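Local atomic coordinates of alginate biosynthesis protein AlgX (Pseudomonas aeruginosa, PDB entry 4KNC), a protein that takes part in the O-acetylation of the exopolysaccharide alginate and protects the polymer from degradation as it crosses the periplasm. Residues R65-L70 / A119-A124; K112-T117 / P129-L134. All coordinates share one frame; numbering follows the deposited sequence.

Contact 1 of 2, residues R65-L70 / A119-A124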
loop_
_atom_site.group_PDB
_atom_site.type_symbol
_atom_site.label_atom_id
_atom_site.label_comp_id
_atom_site.label_asym_id
_atom_site.label_seq_id
_atom_site.Cartn_x
_atom_site.Cartn_y
_atom_site.Cartn_z
ATOM N N ARG A 65 7.616 -6.694 -14.113
ATOM C CA ARG A 65 8.261 -7.953 -13.734
ATOM C C ARG A 65 8.207 -8.210 -12.227
ATOM O O ARG A 65 7.954 -9.334 -11.787
ATOM C CB ARG A 65 9.717 -8.005 -14.217
ATOM C CG ARG A 65 9.859 -8.217 -15.713
ATOM C CD ARG A 65 11.278 -8.598 -16.079
ATOM N NE ARG A 65 12.253 -7.631 -15.587
ATOM C CZ ARG A 65 12.675 -6.582 -16.283
ATOM N NH1 ARG A 65 12.209 -6.361 -17.508
ATOM N NH2 ARG A 65 13.569 -5.757 -15.758
ATOM N N GLU A 66 8.448 -7.170 -11.435
ATOM C CA GLU A 66 8.422 -7.319 -9.985
ATOM C C GLU A 66 7.004 -7.645 -9.503
ATOM O O GLU A 66 6.813 -8.456 -8.587
ATOM C CB GLU A 66 8.957 -6.059 -9.302
ATOM C CG GLU A 66 10.486 -5.877 -9.419
ATOM C CD GLU A 66 10.960 -4.523 -8.905
ATOM O OE1 GLU A 66 10.387 -3.501 -9.331
ATOM O OE2 GLU A 66 11.890 -4.473 -8.070
ATOM N N LEU A 67 6.012 -7.019 -10.131
ATOM C CA LEU A 67 4.624 -7.269 -9.762
ATOM C C LEU A 67 4.261 -8.716 -10.067
ATOM O O LEU A 67 3.686 -9.402 -9.218
ATOM C CB LEU A 67 3.680 -6.286 -10.454
ATOM C CG LEU A 67 3.616 -4.892 -9.791
ATOM C CD1 LEU A 67 3.016 -3.845 -10.708
ATOM C CD2 LEU A 67 2.834 -4.957 -8.494
ATOM N N ARG A 68 4.616 -9.184 -11.263
ATOM C CA ARG A 68 4.350 -10.588 -11.628
ATOM C C ARG A 68 5.063 -11.578 -10.695
ATOM O O ARG A 68 4.469 -12.559 -10.246
ATOM C CB ARG A 68 4.696 -10.855 -13.101
ATOM C CG ARG A 68 5.022 -12.305 -13.456
ATOM C CD ARG A 68 3.837 -13.270 -13.284
ATOM N NE ARG A 68 2.798 -13.152 -14.308
ATOM C CZ ARG A 68 1.785 -14.012 -14.438
ATOM N NH1 ARG A 68 0.877 -13.843 -15.389
ATOM N NH2 ARG A 68 1.681 -15.053 -13.618
ATOM N N ALA A 69 6.327 -11.306 -10.384
ATOM C CA ALA A 69 7.078 -12.159 -9.473
ATOM C C ALA A 69 6.417 -12.245 -8.096
ATOM O O ALA A 69 6.305 -13.333 -7.516
ATOM C CB ALA A 69 8.520 -11.651 -9.340
ATOM N N LEU A 70 5.990 -11.096 -7.568
ATOM C CA LEU A 70 5.319 -11.079 -6.272
ATOM C C LEU A 70 4.005 -11.852 -6.318
ATOM O O LEU A 70 3.720 -12.664 -5.428
ATOM C CB LEU A 70 5.072 -9.642 -5.801
ATOM C CG LEU A 70 4.271 -9.504 -4.500
ATOM C CD1 LEU A 70 4.986 -10.254 -3.367
ATOM C CD2 LEU A 70 4.052 -8.039 -4.140
ATOM N N ALA A 119 -5.081 -3.544 -17.768
ATOM C CA ALA A 119 -4.767 -4.723 -18.582
ATOM C C ALA A 119 -3.402 -5.293 -18.218
ATOM O O ALA A 119 -3.234 -6.513 -18.161
ATOM C CB ALA A 119 -4.822 -4.391 -20.059
ATOM N N ARG A 120 -2.429 -4.419 -17.961
ATOM C CA ARG A 120 -1.105 -4.917 -17.569
ATOM C C ARG A 120 -1.117 -5.615 -16.202
ATOM O O ARG A 120 -0.453 -6.646 -16.011
ATOM C CB ARG A 120 -0.056 -3.799 -17.627
ATOM C CG ARG A 120 0.184 -3.319 -19.042
ATOM C CD ARG A 120 1.360 -2.360 -19.160
ATOM N NE ARG A 120 1.586 -2.010 -20.562
ATOM C CZ ARG A 120 2.583 -1.250 -21.008
ATOM N NH1 ARG A 120 3.469 -0.738 -20.164
ATOM N NH2 ARG A 120 2.690 -0.995 -22.307
ATOM N N PHE A 121 -1.874 -5.061 -15.253
ATOM C CA PHE A 121 -2.111 -5.775 -14.002
ATOM C C PHE A 121 -2.631 -7.184 -14.287
ATOM O O PHE A 121 -2.112 -8.166 -13.735
ATOM C CB PHE A 121 -3.103 -5.032 -13.087
ATOM C CG PHE A 121 -2.485 -3.913 -12.279
ATOM C CD1 PHE A 121 -1.472 -4.170 -11.370
ATOM C CD2 PHE A 121 -2.936 -2.606 -12.419
ATOM C CE1 PHE A 121 -0.900 -3.140 -10.630
ATOM C CE2 PHE A 121 -2.386 -1.575 -11.679
ATOM C CZ PHE A 121 -1.362 -1.836 -10.782
ATOM N N ARG A 122 -3.654 -7.295 -15.139
ATOM C CA ARG A 122 -4.192 -8.634 -15.473
ATOM C C ARG A 122 -3.148 -9.554 -16.088
ATOM O O ARG A 122 -3.084 -10.749 -15.776
ATOM C CB ARG A 122 -5.360 -8.534 -16.441
ATOM C CG ARG A 122 -6.500 -7.779 -15.881
ATOM C CD ARG A 122 -7.811 -8.468 -16.140
ATOM N NE ARG A 122 -8.862 -7.590 -15.652
ATOM C CZ ARG A 122 -9.353 -6.585 -16.360
ATOM N NH1 ARG A 122 -8.906 -6.372 -17.589
ATOM N NH2 ARG A 122 -10.298 -5.811 -15.849
ATOM N N GLN A 123 -2.321 -8.986 -16.957
ATOM C CA GLN A 123 -1.290 -9.760 -17.632
ATOM C C GLN A 123 -0.264 -10.267 -16.616
ATOM O O GLN A 123 0.373 -11.286 -16.827
ATOM C CB GLN A 123 -0.622 -8.902 -18.708
ATOM C CG GLN A 123 0.260 -9.679 -19.657
ATOM C CD GLN A 123 0.930 -8.791 -20.694
ATOM O OE1 GLN A 123 0.919 -7.559 -20.587
ATOM N NE2 GLN A 123 1.513 -9.417 -21.712
ATOM N N ALA A 124 -0.106 -9.553 -15.505
ATOM C CA ALA A 124 0.782 -10.032 -14.447
ATOM C C ALA A 124 0.142 -11.139 -13.574
ATOM O O ALA A 124 0.761 -11.626 -12.615
ATOM C CB ALA A 124 1.269 -8.854 -13.577
HETATM O O HOH W 1 3.796 -11.786 -16.383
#
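Leu-67 is the first residue of 65-70 to touch 119-124: its CD1 lies 4.0 Å from CE1 of Phe-121, reaching the ring obliquely. Chi1 of -79° sets CG of Leu-67 opposite its own carbonyl carbon, on a side chain whose CB already faces the other segment. The same phenyl group meets Trp-64 and Tyr-85 edge-to-face, which places the Leu-67 contact in a larger apolar cluster.

One residue on, Arg-68 carries the polar half. The backbones come nearest here, 4.6 Å between CA of Arg-68 and CA of Ala-124, a spacing that the small alanine permits; the two CB atoms are 4.0 Å apart. Bends at chi2 and chi3 turn the arginine chain across the end of helix 107-123. NH1 of Arg-68 then donates to Gln-123 O at 3.0 Å, with an N-H...O angle of 155°. Ala-124 O sits over one face of the guanidinium, 3.0 Å above its plane; from there it is only 3.1 Å from NE of Arg-68, but the poor angle excludes a hydrogen bond. NE of Arg-68 instead donates to water 1 at 2.7 Å, and NH2 forms a salt bridge with Asp-72.

An arginine of helix 61-76 hydrogen-bonds to the carbonyl oxygen of the last residue of helix 107-123, so the contact is helix-to-helix packing inside the SGNH hydrolase-like domain, with an apolar and a polar half.

Contact 2 of 2, residues K112-T117 / P129-L134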
loop_
_atom_site.group_PDB
_atom_site.type_symbol
_atom_site.label_atom_id
_atom_site.label_comp_id
_atom_site.label_asym_id
_atom_site.label_seq_id
_atom_site.Cartn_x
_atom_site.Cartn_y
_atom_site.Cartn_z
ATOM N N LYS A 112 -7.729 6.016 -21.490
ATOM C CA LYS A 112 -7.081 5.018 -22.327
ATOM C C LYS A 112 -5.835 4.465 -21.617
ATOM O O LYS A 112 -5.639 3.255 -21.508
ATOM C CB LYS A 112 -6.684 5.686 -23.654
ATOM C CG LYS A 112 -6.187 4.753 -24.718
ATOM C CD LYS A 112 -5.379 5.486 -25.779
ATOM C CE LYS A 112 -6.213 6.495 -26.537
ATOM N NZ LYS A 112 -5.337 7.429 -27.306
ATOM N N ASN A 113 -4.993 5.365 -21.118
ATOM C CA ASN A 113 -3.778 4.929 -20.431
ATOM C C ASN A 113 -4.049 4.150 -19.138
ATOM O O ASN A 113 -3.409 3.130 -18.854
ATOM C CB ASN A 113 -2.846 6.119 -20.210
ATOM C CG ASN A 113 -2.199 6.570 -21.499
ATOM O OD1 ASN A 113 -2.077 5.785 -22.442
ATOM N ND2 ASN A 113 -1.797 7.828 -21.558
ATOM N N TYR A 114 -5.031 4.622 -18.376
ATOM C CA TYR A 114 -5.493 3.911 -17.193
ATOM C C TYR A 114 -5.941 2.482 -17.541
ATOM O O TYR A 114 -5.484 1.501 -16.927
ATOM C CB TYR A 114 -6.629 4.696 -16.529
ATOM C CG TYR A 114 -7.161 4.043 -15.270
ATOM C CD1 TYR A 114 -8.202 3.125 -15.328
ATOM C CD2 TYR A 114 -6.613 4.340 -14.025
ATOM C CE1 TYR A 114 -8.698 2.514 -14.173
ATOM C CE2 TYR A 114 -7.098 3.738 -12.859
ATOM C CZ TYR A 114 -8.143 2.826 -12.944
ATOM O OH TYR A 114 -8.622 2.221 -11.806
ATOM N N LEU A 115 -6.815 2.353 -18.542
ATOM C CA LEU A 115 -7.334 1.028 -18.921
ATOM C C LEU A 115 -6.226 0.082 -19.378
ATOM O O LEU A 115 -6.226 -1.116 -19.032
ATOM C CB LEU A 115 -8.394 1.159 -20.015
ATOM C CG LEU A 115 -9.727 1.716 -19.520
ATOM C CD1 LEU A 115 -10.611 2.049 -20.696
ATOM C CD2 LEU A 115 -10.407 0.711 -18.585
ATOM N N ALA A 116 -5.278 0.631 -20.142
ATOM C CA ALA A 116 -4.087 -0.123 -20.538
ATOM C C ALA A 116 -3.325 -0.650 -19.314
ATOM O O ALA A 116 -2.848 -1.794 -19.305
ATOM C CB ALA A 116 -3.171 0.744 -21.419
ATOM N N THR A 117 -3.221 0.187 -18.279
ATOM C CA THR A 117 -2.546 -0.215 -17.042
ATOM C C THR A 117 -3.270 -1.341 -16.304
ATOM O O THR A 117 -2.649 -2.299 -15.822
ATOM C CB THR A 117 -2.371 1.009 -16.102
ATOM O OG1 THR A 117 -1.520 1.965 -16.739
ATOM C CG2 THR A 117 -1.763 0.610 -14.765
ATOM N N PRO A 129 -10.216 -5.198 -10.556
ATOM C CA PRO A 129 -11.509 -4.587 -10.872
ATOM C C PRO A 129 -11.356 -3.390 -11.802
ATOM O O PRO A 129 -10.385 -2.609 -11.712
ATOM C CB PRO A 129 -12.024 -4.145 -9.500
ATOM C CG PRO A 129 -11.390 -5.107 -8.553
ATOM C CD PRO A 129 -10.025 -5.372 -9.105
ATOM N N ASP A 130 -12.311 -3.263 -12.712
ATOM C CA ASP A 130 -12.319 -2.173 -13.681
ATOM C C ASP A 130 -13.319 -1.120 -13.233
ATOM O O ASP A 130 -14.525 -1.364 -13.250
ATOM C CB ASP A 130 -12.726 -2.740 -15.045
ATOM C CG ASP A 130 -12.762 -1.690 -16.135
ATOM O OD1 ASP A 130 -12.588 -0.494 -15.839
ATOM O OD2 ASP A 130 -12.972 -2.076 -17.301
ATOM N N PHE A 131 -12.822 0.055 -12.852
ATOM C CA PHE A 131 -13.671 1.122 -12.329
ATOM C C PHE A 131 -14.151 2.076 -13.416
ATOM O O PHE A 131 -14.870 3.029 -13.124
ATOM C CB PHE A 131 -12.947 1.922 -11.212
ATOM C CG PHE A 131 -12.565 1.075 -10.023
ATOM C CD1 PHE A 131 -13.547 0.456 -9.253
ATOM C CD2 PHE A 131 -11.228 0.868 -9.694
ATOM C CE1 PHE A 131 -13.207 -0.342 -8.157
ATOM C CE2 PHE A 131 -10.883 0.066 -8.609
ATOM C CZ PHE A 131 -11.875 -0.531 -7.834
ATOM N N SER A 132 -13.775 1.816 -14.668
ATOM C CA SER A 132 -14.156 2.730 -15.743
ATOM C C SER A 132 -15.670 3.014 -15.882
ATOM O O SER A 132 -16.040 4.113 -16.287
ATOM C CB SER A 132 -13.522 2.337 -17.088
ATOM O OG SER A 132 -13.907 1.034 -17.482
ATOM N N PRO A 133 -16.550 2.055 -15.517
ATOM C CA PRO A 133 -17.958 2.486 -15.554
ATOM C C PRO A 133 -18.285 3.643 -14.613
ATOM O O PRO A 133 -19.326 4.278 -14.797
ATOM C CB PRO A 133 -18.726 1.233 -15.124
ATOM C CG PRO A 133 -17.845 0.096 -15.552
ATOM C CD PRO A 133 -16.431 0.601 -15.313
ATOM N N LEU A 134 -17.417 3.927 -13.640
ATOM C CA LEU A 134 -17.664 5.027 -12.709
ATOM C C LEU A 134 -17.108 6.361 -13.196
ATOM O O LEU A 134 -17.303 7.387 -12.543
ATOM C CB LEU A 134 -17.082 4.712 -11.327
ATOM C CG LEU A 134 -17.506 3.369 -10.749
ATOM C CD1 LEU A 134 -16.920 3.199 -9.345
ATOM C CD2 LEU A 134 -19.041 3.268 -10.748
HETATM O O HOH W 2 -10.119 0.080 -12.769
#
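The Phe-131 ring receives the hydroxyl of Tyr-114 at its edge: OH of Tyr-114 lies in the ring plane, 3.6 Å from CD2 of Phe-131, and the two side chains run at a slant to one another. Around the tyrosine ring itself, Phe-135 meets it edge-to-face, while Tyr-85 lies against it with the planes about 25° apart. With CG of Tyr-114 anti to the backbone N (chi1 -179°), the ring extends from helix 107-123 toward the loop. OH of Tyr-114 is hydrogen-bonded to Tyr-85 O and also accepts from water 2 at 2.8 Å. That water donates to Pro-129 O as well and accepts from the Phe-131 N-H, at 2.7 Å between Phe-131 N and the water oxygen, so it bridges helix and loop where no direct hydrogen bond spans the two segments.

In the SGNH hydrolase-like domain this loop follows helix 107-123 and leads toward helix 153-169, whose Val-163 packs on Phe-131. The loop turns through an Asx turn: Asp-130 OD1 accepts from Ser-132 N at 2.8 Å, with an N-H...O angle of 159°. OG of Ser-132 also donates to Asp-130 OD1, at 2.6 Å between the two oxygens. The amide arrives on the anti side and the hydroxyl on the syn side, both from one face of the carboxylate, and this double grip restrains its rotation. Against this turn rests a single methyl, CD2 of Leu-115, at 3.7 Å from both Asp-130 OD1 and Ser-132 OG.

From the N terminus, the chain first runs through 65-70 on helix 61-76, passes strand 80-85 and two short helices, and enters helix 107-123. Residues 112-117 come first on that helix, followed by 119-124, where contact 1 closes a loop with 48 residues between its segments. The chain then turns into 129-134, and contact 2 closes a much shorter loop, with 11 residues between. The segments alternate, so the two loops cross. The centres of the two contacts are about 16 Å apart, and Arg-122 NH2 packs 4.0 Å from Asp-130 CB between them. Helix 107-123 is thereby tied to helix 61-76 and to the loop leading toward helix 153-169.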